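PDB 2NWH: carbohydrate kinase from Agrobacterium tumefaciens, which probably catalyses transfer of a phosphate group from a nucleotide such as ATP to a sugar or related substrate, as in other pfkB-family kinases. Local coordinates for residues S259-L262 against A263-E267; G41-N44 against A45-L49; R205-P208 against N209-R212. All coordinates share one frame; numbering follows the deposited sequence.

Contact 1: S259-L262 against A263-E267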
ATOM      1  N   SER A 259       4.689  -0.859  -4.587  1.00 23.09           N
ATOM      2  CA  SER A 259       4.731  -2.073  -5.368  1.00 24.03           C
ATOM      3  C   SER A 259       5.914  -2.101  -6.304  1.00 23.18           C
ATOM      4  O   SER A 259       6.538  -3.136  -6.427  1.00 23.35           O
ATOM      5  CB  SER A 259       3.446  -2.208  -6.152  1.00 23.63           C
ATOM      6  OG  SER A 259       2.395  -2.115  -5.186  1.00 30.34           O
ATOM      7  N   GLY A 260       6.189  -0.975  -6.980  1.00 22.02           N
ATOM      8  CA  GLY A 260       7.279  -0.932  -7.957  1.00 21.93           C
ATOM      9  C   GLY A 260       8.626  -1.013  -7.267  1.00 22.43           C
ATOM     10  O   GLY A 260       9.527  -1.725  -7.721  1.00 22.21           O
ATOM     11  N   TYR A 261       8.739  -0.317  -6.139  1.00 21.84           N
ATOM     12  CA  TYR A 261       9.982  -0.358  -5.356  1.00 21.85           C
ATOM     13  C   TYR A 261      10.236  -1.743  -4.770  1.00 22.12           C
ATOM     14  O   TYR A 261      11.324  -2.306  -4.929  1.00 23.14           O
ATOM     15  CB  TYR A 261       9.927   0.698  -4.253  1.00 22.06           C
ATOM     16  CG  TYR A 261      11.224   0.859  -3.512  1.00 21.29           C
ATOM     17  CD1 TYR A 261      12.157   1.813  -3.922  1.00 21.48           C
ATOM     18  CD2 TYR A 261      11.538   0.036  -2.404  1.00 21.69           C
ATOM     19  CE1 TYR A 261      13.362   1.975  -3.248  1.00 23.86           C
ATOM     20  CE2 TYR A 261      12.758   0.196  -1.716  1.00 23.35           C
ATOM     21  CZ  TYR A 261      13.661   1.163  -2.157  1.00 23.98           C
ATOM     22  OH  TYR A 261      14.868   1.363  -1.505  1.00 23.09           O
ATOM     23  N   LEU A 262       9.231  -2.315  -4.108  1.00 21.61           N
ATOM     24  CA  LEU A 262       9.356  -3.617  -3.489  1.00 22.66           C
ATOM     25  C   LEU A 262       9.594  -4.664  -4.555  1.00 23.40           C
ATOM     26  O   LEU A 262      10.419  -5.537  -4.364  1.00 23.32           O
ATOM     27  CB  LEU A 262       8.103  -3.909  -2.655  1.00 21.39           C
ATOM     28  CG  LEU A 262       8.068  -5.201  -1.872  1.00 24.65           C
ATOM     29  CD1 LEU A 262       9.199  -5.112  -0.869  1.00 24.25           C
ATOM     30  CD2 LEU A 262       6.732  -5.283  -1.178  1.00 25.34           C
ATOM     31  N   ALA A 263       8.923  -4.554  -5.715  1.00 24.11           N
ATOM     32  CA  ALA A 263       9.197  -5.487  -6.810  1.00 25.03           C
ATOM     33  C   ALA A 263      10.649  -5.440  -7.215  1.00 26.45           C
ATOM     34  O   ALA A 263      11.260  -6.490  -7.448  1.00 27.62           O
ATOM     35  CB  ALA A 263       8.319  -5.248  -8.001  1.00 25.17           C
ATOM     36  N   ALA A 264      11.215  -4.232  -7.319  1.00 26.40           N
ATOM     37  CA  ALA A 264      12.639  -4.089  -7.656  1.00 26.49           C
ATOM     38  C   ALA A 264      13.586  -4.706  -6.612  1.00 27.16           C
ATOM     39  O   ALA A 264      14.528  -5.396  -6.984  1.00 27.73           O
ATOM     40  CB  ALA A 264      13.002  -2.662  -7.941  1.00 25.20           C
ATOM     41  N   ILE A 265      13.342  -4.445  -5.332  1.00 26.84           N
ATOM     42  CA  ILE A 265      14.177  -5.008  -4.248  1.00 28.55           C
ATOM     43  C   ILE A 265      14.097  -6.546  -4.225  1.00 30.12           C
ATOM     44  O   ILE A 265      15.100  -7.229  -4.051  1.00 30.50           O
ATOM     45  CB  ILE A 265      13.804  -4.420  -2.847  1.00 27.49           C
ATOM     46  CG1 ILE A 265      14.065  -2.895  -2.773  1.00 25.28           C
ATOM     47  CG2 ILE A 265      14.539  -5.184  -1.694  1.00 29.22           C
ATOM     48  CD1 ILE A 265      15.548  -2.419  -3.007  1.00 29.49           C
ATOM     49  N   ALA A 266      12.896  -7.069  -4.419  1.00 31.67           N
ATOM     50  CA  ALA A 266      12.644  -8.509  -4.335  1.00 33.29           C
ATOM     51  C   ALA A 266      13.337  -9.223  -5.489  1.00 34.37           C
ATOM     52  O   ALA A 266      13.765 -10.367  -5.361  1.00 35.81           O
ATOM     53  CB  ALA A 266      11.161  -8.777  -4.342  1.00 32.41           C
ATOM     54  N   GLU A 267      13.480  -8.524  -6.603  1.00 35.60           N
ATOM     55  CA  GLU A 267      14.273  -9.001  -7.741  1.00 37.08           C
ATOM     56  C   GLU A 267      15.767  -8.726  -7.542  1.00 36.72           C
ATOM     57  O   GLU A 267      16.591  -9.064  -8.391  1.00 37.02           O
ATOM     58  CB  GLU A 267      13.755  -8.370  -9.042  1.00 37.40           C
ATOM     59  CG  GLU A 267      12.297  -8.729  -9.283  1.00 41.38           C
ATOM     60  CD  GLU A 267      11.725  -8.197 -10.573  1.00 47.68           C
ATOM     61  OE1 GLU A 267      12.284  -7.212 -11.134  1.00 50.09           O
ATOM     62  OE2 GLU A 267      10.697  -8.779 -11.014  1.00 49.42           O
TER

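Contact 2: G41-N44 against A45-L49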
ATOM      1  N   GLY A  41      -5.006  -0.264   1.344  1.00 17.19           N
ATOM      2  CA  GLY A  41      -3.579  -0.127   1.000  1.00 17.94           C
ATOM      3  C   GLY A  41      -2.926  -1.470   0.695  1.00 16.65           C
ATOM      4  O   GLY A  41      -2.337  -1.683  -0.387  1.00 16.53           O
ATOM      5  N   GLY A  42      -3.030  -2.392   1.650  1.00 16.36           N
ATOM      6  CA  GLY A  42      -2.446  -3.726   1.444  1.00 14.61           C
ATOM      7  C   GLY A  42      -3.024  -4.440   0.247  1.00 15.00           C
ATOM      8  O   GLY A  42      -2.280  -5.031  -0.560  1.00 14.17           O
ATOM      9  N   PHE A  43      -4.354  -4.419   0.104  1.00 15.00           N
ATOM     10  CA  PHE A  43      -4.977  -5.089  -1.026  1.00 15.17           C
ATOM     11  C   PHE A  43      -4.529  -4.507  -2.381  1.00 13.17           C
ATOM     12  O   PHE A  43      -4.231  -5.258  -3.344  1.00 13.04           O
ATOM     13  CB  PHE A  43      -6.498  -4.914  -0.938  1.00 14.86           C
ATOM     14  CG  PHE A  43      -7.260  -5.679  -1.969  1.00 18.57           C
ATOM     15  CD1 PHE A  43      -7.479  -7.046  -1.815  1.00 21.97           C
ATOM     16  CD2 PHE A  43      -7.827  -5.029  -3.065  1.00 20.16           C
ATOM     17  CE1 PHE A  43      -8.210  -7.754  -2.774  1.00 25.63           C
ATOM     18  CE2 PHE A  43      -8.567  -5.748  -4.007  1.00 20.91           C
ATOM     19  CZ  PHE A  43      -8.758  -7.088  -3.850  1.00 21.01           C
ATOM     20  N   ASN A  44      -4.456  -3.190  -2.448  1.00 13.02           N
ATOM     21  CA  ASN A  44      -4.065  -2.515  -3.707  1.00 13.33           C
ATOM     22  C   ASN A  44      -2.598  -2.870  -4.034  1.00 13.93           C
ATOM     23  O   ASN A  44      -2.251  -3.183  -5.196  1.00 13.76           O
ATOM     24  CB  ASN A  44      -4.286  -1.003  -3.579  1.00 14.80           C
ATOM     25  CG  ASN A  44      -5.766  -0.612  -3.651  1.00 16.83           C
ATOM     26  OD1 ASN A  44      -6.589  -1.401  -4.051  1.00 16.94           O
ATOM     27  ND2 ASN A  44      -6.095   0.583  -3.208  1.00 17.87           N
ATOM     28  N   ALA A  45      -1.743  -2.882  -3.003  1.00 12.62           N
ATOM     29  CA  ALA A  45      -0.343  -3.261  -3.240  1.00 13.56           C
ATOM     30  C   ALA A  45      -0.263  -4.731  -3.684  1.00 13.86           C
ATOM     31  O   ALA A  45       0.555  -5.089  -4.542  1.00 13.80           O
ATOM     32  CB  ALA A  45       0.508  -2.979  -1.980  1.00 13.89           C
ATOM     33  N   ALA A  46      -1.117  -5.601  -3.110  1.00 14.22           N
ATOM     34  CA  ALA A  46      -1.105  -7.033  -3.460  1.00 13.87           C
ATOM     35  C   ALA A  46      -1.427  -7.188  -4.924  1.00 14.61           C
ATOM     36  O   ALA A  46      -0.730  -7.932  -5.616  1.00 14.43           O
ATOM     37  CB  ALA A  46      -2.139  -7.833  -2.636  1.00 14.81           C
ATOM     38  N   ARG A  47      -2.501  -6.545  -5.375  1.00 14.74           N
ATOM     39  CA  ARG A  47      -2.858  -6.573  -6.796  1.00 13.83           C
ATOM     40  C   ARG A  47      -1.706  -6.076  -7.617  1.00 14.64           C
ATOM     41  O   ARG A  47      -1.395  -6.678  -8.652  1.00 14.62           O
ATOM     42  CB  ARG A  47      -4.110  -5.718  -7.049  1.00 13.90           C
ATOM     43  CG  ARG A  47      -5.386  -6.389  -6.473  1.00 14.23           C
ATOM     44  CD  ARG A  47      -6.618  -5.744  -7.065  1.00 15.48           C
ATOM     45  NE  ARG A  47      -6.792  -4.333  -6.678  1.00 18.13           N
ATOM     46  CZ  ARG A  47      -7.893  -3.616  -6.911  1.00 21.27           C
ATOM     47  NH1 ARG A  47      -8.880  -4.161  -7.624  1.00 16.83           N
ATOM     48  NH2 ARG A  47      -7.970  -2.338  -6.506  1.00 17.93           N
ATOM     49  N   ASN A  48      -1.082  -4.988  -7.190  1.00 13.43           N
ATOM     50  CA  ASN A  48       0.012  -4.415  -8.002  1.00 15.17           C
ATOM     51  C   ASN A  48       1.170  -5.375  -8.132  1.00 15.40           C
ATOM     52  O   ASN A  48       1.728  -5.528  -9.224  1.00 14.95           O
ATOM     53  CB  ASN A  48       0.517  -3.080  -7.441  1.00 15.34           C
ATOM     54  CG  ASN A  48      -0.538  -1.978  -7.522  1.00 17.24           C
ATOM     55  OD1 ASN A  48      -1.525  -2.122  -8.226  1.00 15.07           O
ATOM     56  ND2 ASN A  48      -0.319  -0.878  -6.802  1.00 13.83           N
ATOM     57  N   LEU A  49       1.562  -6.001  -7.016  1.00 13.70           N
ATOM     58  CA  LEU A  49       2.650  -6.965  -7.045  1.00 14.37           C
ATOM     59  C   LEU A  49       2.340  -8.138  -7.940  1.00 15.66           C
ATOM     60  O   LEU A  49       3.222  -8.632  -8.658  1.00 15.32           O
ATOM     61  CB  LEU A  49       2.993  -7.439  -5.610  1.00 15.02           C
ATOM     62  CG  LEU A  49       3.670  -6.314  -4.825  1.00 16.31           C
ATOM     63  CD1 LEU A  49       3.503  -6.524  -3.277  1.00 15.47           C
ATOM     64  CD2 LEU A  49       5.137  -6.136  -5.272  1.00 17.41           C
TER
HETATM   65  O   HOH W   1      -4.453  -2.277  -7.032  1.00 22.93           O

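Contact 3: R205-P208 against N209-R212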
ATOM      1  N   ARG A 205      16.229  14.404   1.884  1.00 40.07           N
ATOM      2  CA  ARG A 205      17.427  13.586   2.002  1.00 41.03           C
ATOM      3  C   ARG A 205      17.830  13.355   3.461  1.00 41.44           C
ATOM      4  O   ARG A 205      18.816  12.648   3.726  1.00 42.10           O
ATOM      5  CB  ARG A 205      18.582  14.255   1.242  1.00 41.23           C
ATOM      6  CG  ARG A 205      18.692  15.755   1.489  1.00 42.97           C
ATOM      7  CD  ARG A 205      20.034  16.274   1.021  1.00 47.41           C
ATOM      8  NE  ARG A 205      20.283  15.926  -0.379  1.00 50.99           N
ATOM      9  CZ  ARG A 205      20.334  16.817  -1.383  1.00 53.49           C
ATOM     10  NH1 ARG A 205      20.157  18.129  -1.147  1.00 55.48           N
ATOM     11  NH2 ARG A 205      20.576  16.404  -2.624  1.00 52.74           N
ATOM     12  N   ASP A 206      17.071  13.948   4.406  1.00 41.72           N
ATOM     13  CA  ASP A 206      17.384  13.834   5.829  1.00 41.71           C
ATOM     14  C   ASP A 206      16.705  12.660   6.491  1.00 41.84           C
ATOM     15  O   ASP A 206      17.152  12.188   7.546  1.00 41.87           O
ATOM     16  CB  ASP A 206      16.987  15.119   6.549  1.00 42.95           C
ATOM     17  CG  ASP A 206      17.767  16.333   5.989  1.00 43.79           C
ATOM     18  OD1 ASP A 206      17.191  17.372   5.423  1.00 48.35           O
ATOM     19  OD2 ASP A 206      19.024  16.367   6.199  1.00 47.95           O
ATOM     20  N   TRP A 207      15.621  12.184   5.874  1.00 40.42           N
ATOM     21  CA  TRP A 207      14.833  11.141   6.511  1.00 39.91           C
ATOM     22  C   TRP A 207      15.639   9.891   6.924  1.00 38.95           C
ATOM     23  O   TRP A 207      15.477   9.419   8.046  1.00 38.61           O
ATOM     24  CB  TRP A 207      13.602  10.822   5.683  1.00 40.30           C
ATOM     25  CG  TRP A 207      12.536  11.886   5.802  1.00 41.08           C
ATOM     26  CD1 TRP A 207      12.020  12.652   4.791  1.00 42.56           C
ATOM     27  CD2 TRP A 207      11.849  12.297   6.997  1.00 42.58           C
ATOM     28  NE1 TRP A 207      11.049  13.506   5.282  1.00 43.49           N
ATOM     29  CE2 TRP A 207      10.922  13.307   6.629  1.00 42.29           C
ATOM     30  CE3 TRP A 207      11.919  11.900   8.344  1.00 42.59           C
ATOM     31  CZ2 TRP A 207      10.079  13.938   7.560  1.00 41.44           C
ATOM     32  CZ3 TRP A 207      11.082  12.533   9.265  1.00 42.06           C
ATOM     33  CH2 TRP A 207      10.173  13.540   8.864  1.00 40.72           C
ATOM     34  N   PRO A 208      16.555   9.381   6.059  1.00 38.43           N
ATOM     35  CA  PRO A 208      17.339   8.183   6.448  1.00 37.98           C
ATOM     36  C   PRO A 208      17.997   8.211   7.858  1.00 38.15           C
ATOM     37  O   PRO A 208      17.716   7.326   8.658  1.00 37.19           O
ATOM     38  CB  PRO A 208      18.409   8.087   5.339  1.00 38.24           C
ATOM     39  CG  PRO A 208      17.759   8.724   4.144  1.00 38.09           C
ATOM     40  CD  PRO A 208      16.918   9.847   4.699  1.00 38.41           C
ATOM     41  N   ASN A 209      18.859   9.193   8.172  1.00 38.09           N
ATOM     42  CA  ASN A 209      19.485   9.197   9.513  1.00 38.37           C
ATOM     43  C   ASN A 209      18.507   9.435  10.691  1.00 38.30           C
ATOM     44  O   ASN A 209      18.644   8.797  11.753  1.00 38.55           O
ATOM     45  CB  ASN A 209      20.733  10.087   9.586  1.00 39.02           C
ATOM     46  CG  ASN A 209      20.414  11.542   9.915  1.00 41.06           C
ATOM     47  OD1 ASN A 209      20.036  12.329   9.024  1.00 41.56           O
ATOM     48  ND2 ASN A 209      20.610  11.923  11.196  1.00 41.64           N
ATOM     49  N   ILE A 210      17.516  10.325  10.496  1.00 37.70           N
ATOM     50  CA  ILE A 210      16.432  10.493  11.482  1.00 36.80           C
ATOM     51  C   ILE A 210      15.731   9.122  11.681  1.00 37.17           C
ATOM     52  O   ILE A 210      15.533   8.640  12.804  1.00 36.73           O
ATOM     53  CB  ILE A 210      15.388  11.565  11.006  1.00 36.69           C
ATOM     54  CG1 ILE A 210      16.047  12.946  10.853  1.00 37.62           C
ATOM     55  CG2 ILE A 210      14.196  11.633  11.961  1.00 36.70           C
ATOM     56  CD1 ILE A 210      15.211  14.004  10.115  1.00 36.71           C
ATOM     57  N   LEU A 211      15.386   8.488  10.577  1.00 36.11           N
ATOM     58  CA  LEU A 211      14.648   7.247  10.649  1.00 35.99           C
ATOM     59  C   LEU A 211      15.478   6.042  11.149  1.00 35.86           C
ATOM     60  O   LEU A 211      14.943   5.165  11.827  1.00 36.07           O
ATOM     61  CB  LEU A 211      13.958   6.983   9.308  1.00 35.92           C
ATOM     62  CG  LEU A 211      12.631   7.746   9.029  1.00 35.36           C
ATOM     63  CD1 LEU A 211      12.379   7.829   7.517  1.00 33.14           C
ATOM     64  CD2 LEU A 211      11.419   7.022   9.687  1.00 35.99           C
ATOM     65  N   ARG A 212      16.771   5.989  10.838  1.00 35.86           N
ATOM     66  CA  ARG A 212      17.614   4.860  11.271  1.00 36.16           C
ATOM     67  C   ARG A 212      17.780   4.811  12.788  1.00 36.56           C
ATOM     68  O   ARG A 212      17.788   3.730  13.388  1.00 36.07           O
ATOM     69  CB  ARG A 212      18.988   4.914  10.610  1.00 36.24           C
ATOM     70  CG  ARG A 212      19.007   4.640   9.113  1.00 37.67           C
ATOM     71  CD  ARG A 212      20.328   5.170   8.613  1.00 40.40           C
ATOM     72  NE  ARG A 212      20.456   5.342   7.167  1.00 43.25           N
ATOM     73  CZ  ARG A 212      20.992   4.429   6.362  1.00 44.49           C
ATOM     74  NH1 ARG A 212      21.399   3.271   6.867  1.00 45.45           N
ATOM     75  NH2 ARG A 212      21.107   4.659   5.064  1.00 43.41           N
TER
HETATM   76  O   HOH W   2      20.490  10.711   5.719  1.00 50.30           O

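Contact 1: S259-L262 against A263-E267
Tyr261 and Ile265 make the one apolar side-chain contact between Ser259-Leu262 and Ala263-Glu267, one turn apart on the same helix. The phenol is thrown out with CG anti to the backbone nitrogen (chi1 -172°), which carries its ring along the flank where Ile265 emerges. Ile265 answers with its longer branch: CG1 lies 3.5 Å from Tyr261 CE2, approaching the ring at a slant, and CD1 continues toward the hydroxyl end, 4.1 Å from Tyr261 OH. Isoleucine suits this place because its CG1-CD1 branch is long enough to cover the ring from CE2 to OH. Ile185 of strand 185-189 meets both side chains, so the pair fills the seam between helix and sheet.

The backbone supplies the polar half of the contact in four successive i to i+4 hydrogen bonds. Ala263 N reaches Ser259 O at 2.9 Å, and Ala264 N reaches Gly260 O at 3.0 Å. Ile265 N donates to Tyr261 O at 3.0 Å with an N-H...O angle of 164°, and Ala266 N closes on Leu262 O at 2.9 Å.

Small residues occupy the faces where other elements come close. Ala263 CB sits beside the Ser259 carbonyl, 3.2 Å from Ser259 O, and such a short side chain lets helix 271-286 approach; Ala264 rests on Ala274 of that helix. Gly260 presents no side chain at all. Ser259 sends OG back to Asp255 O in its own helix, so a hydroxyl can be buried here.

This is a buried, alanine-rich helix packed between sheet and helix, the build of the ribokinase-like alpha/beta core, and it starts at the last residue of the GAGD sequence characteristic of pfkB kinases.

Contact 2: G41-N44 against A45-L49
The glycine-rich start of helix 41-51, a sequence feature of pfkB kinases, gives way within one turn to a cluster in which the ring of Phe43 and the amide of Asn44 both meet Arg47. Gly41 and Gly42 bring no side chains to the junction between strand 32-39 and the helix, and the buried Gly42 gives its N to Asp141. The carbonyls of both glycines take the first i to i+4 bonds, Ala45 N to Gly41 O and Ala46 N to Gly42 O, both at 2.9 Å.

Phe43 turns its CG away from its own nitrogen (chi1 -174°), which sets the ring beside the following turn. The arginine crosses it: Phe43 CE2 stands over one face of the guanidinium, near its rim, 3.5 Å from Arg47 NE, and the two planes are inclined by 43°, far from a parallel stack. A bend at chi3 of Arg47 turns the guanidinium back toward Asn44, whose amide plane is only 17° from its own. Arg47 NH2 then donates to Asn44 OD1 at 3.0 Å, a bent bond in which the donor sits above the carbonyl plane.

Asn44 O is gripped twice, by Asn48 N at 2.9 Å and by a water at 3.0 Å from Asn44 O, which in turn accepts a weak bond from Arg47 NE. Asn48 directs ND2 to Asp255 of helix 255-266, and Phe43 is covered by helix 66-77.

The guanidinium is thus held loosely by an amide, a weakly bound water and Phe43 CE2 over its face, without a carboxylate within the contact; its positive charge would probably polarise the Asn44 carbonyl and help to hold that amide's rotation.

Contact 3: R205-P208 against N209-R212
Trp207 and Leu211 form the tight side of this short helix. Leu211 CD1 lies 3.7 Å from Trp207 CB and slants past the indole, and in the backbone Leu211 N donates to Trp207 O at 2.7 Å. Pro208 belongs to the same packed part. Its ring nitrogen has no hydrogen to give, which costs little near the beginning of a helix, where no carbonyl of the helix lies one turn earlier. Its carbonyl takes the Arg212 N-H: Arg212 N binds Pro208 O at 2.7 Å, and Arg212 CG presses to 3.0 Å from the same Pro208 O. With the Arg212 chain extended from CG to NE, CG and CD run alongside the Pro208 carbonyl, and Arg212 NE ends 3.9 Å from Pro208 CB.

The other side is slacker. Asp206 CB comes no nearer than 4.1 Å to Ile210 CD1, and Ile210 CG2 touches Trp207 CZ3 at 4.2 Å. The exposed Asp206 carboxylate suits this open side. By Arg205 and Asn209, a water donates to Arg205 O, 3.2 Å away, and weakly accepts from Asn209 N.

Trp207 wedges against helix 190-197, with NE1 bonded to Glu190, and also meets Val221 of strand 219-223. Pro208, Leu211 and Arg212 rest on Phe231 of strand 227-231, so the helix lies across the antiparallel end of the large sheet.

How the contacts relate
Contacts 1 and 2 belong to neighbouring helices of the core, with centres about 13 Å apart, and they touch directly: Ser259 OG lies 3.1 Å from Asn48 CB, and Leu262 CD2 meets Leu49 CD1 at 4.0 Å. Asp255, one turn before contact 1, receives the Asn48 amide of contact 2 and falls in the GAGD sequence that in this family usually marks the phosphoryl-transfer site. The sodium ion held by Asp249 and Thr251 is about 14 Å from the Asn48 side chain. Contact 3 is peripheral, its centre about 21 Å from that of contact 1 and about 26 Å from that of contact 2, and it touches neither.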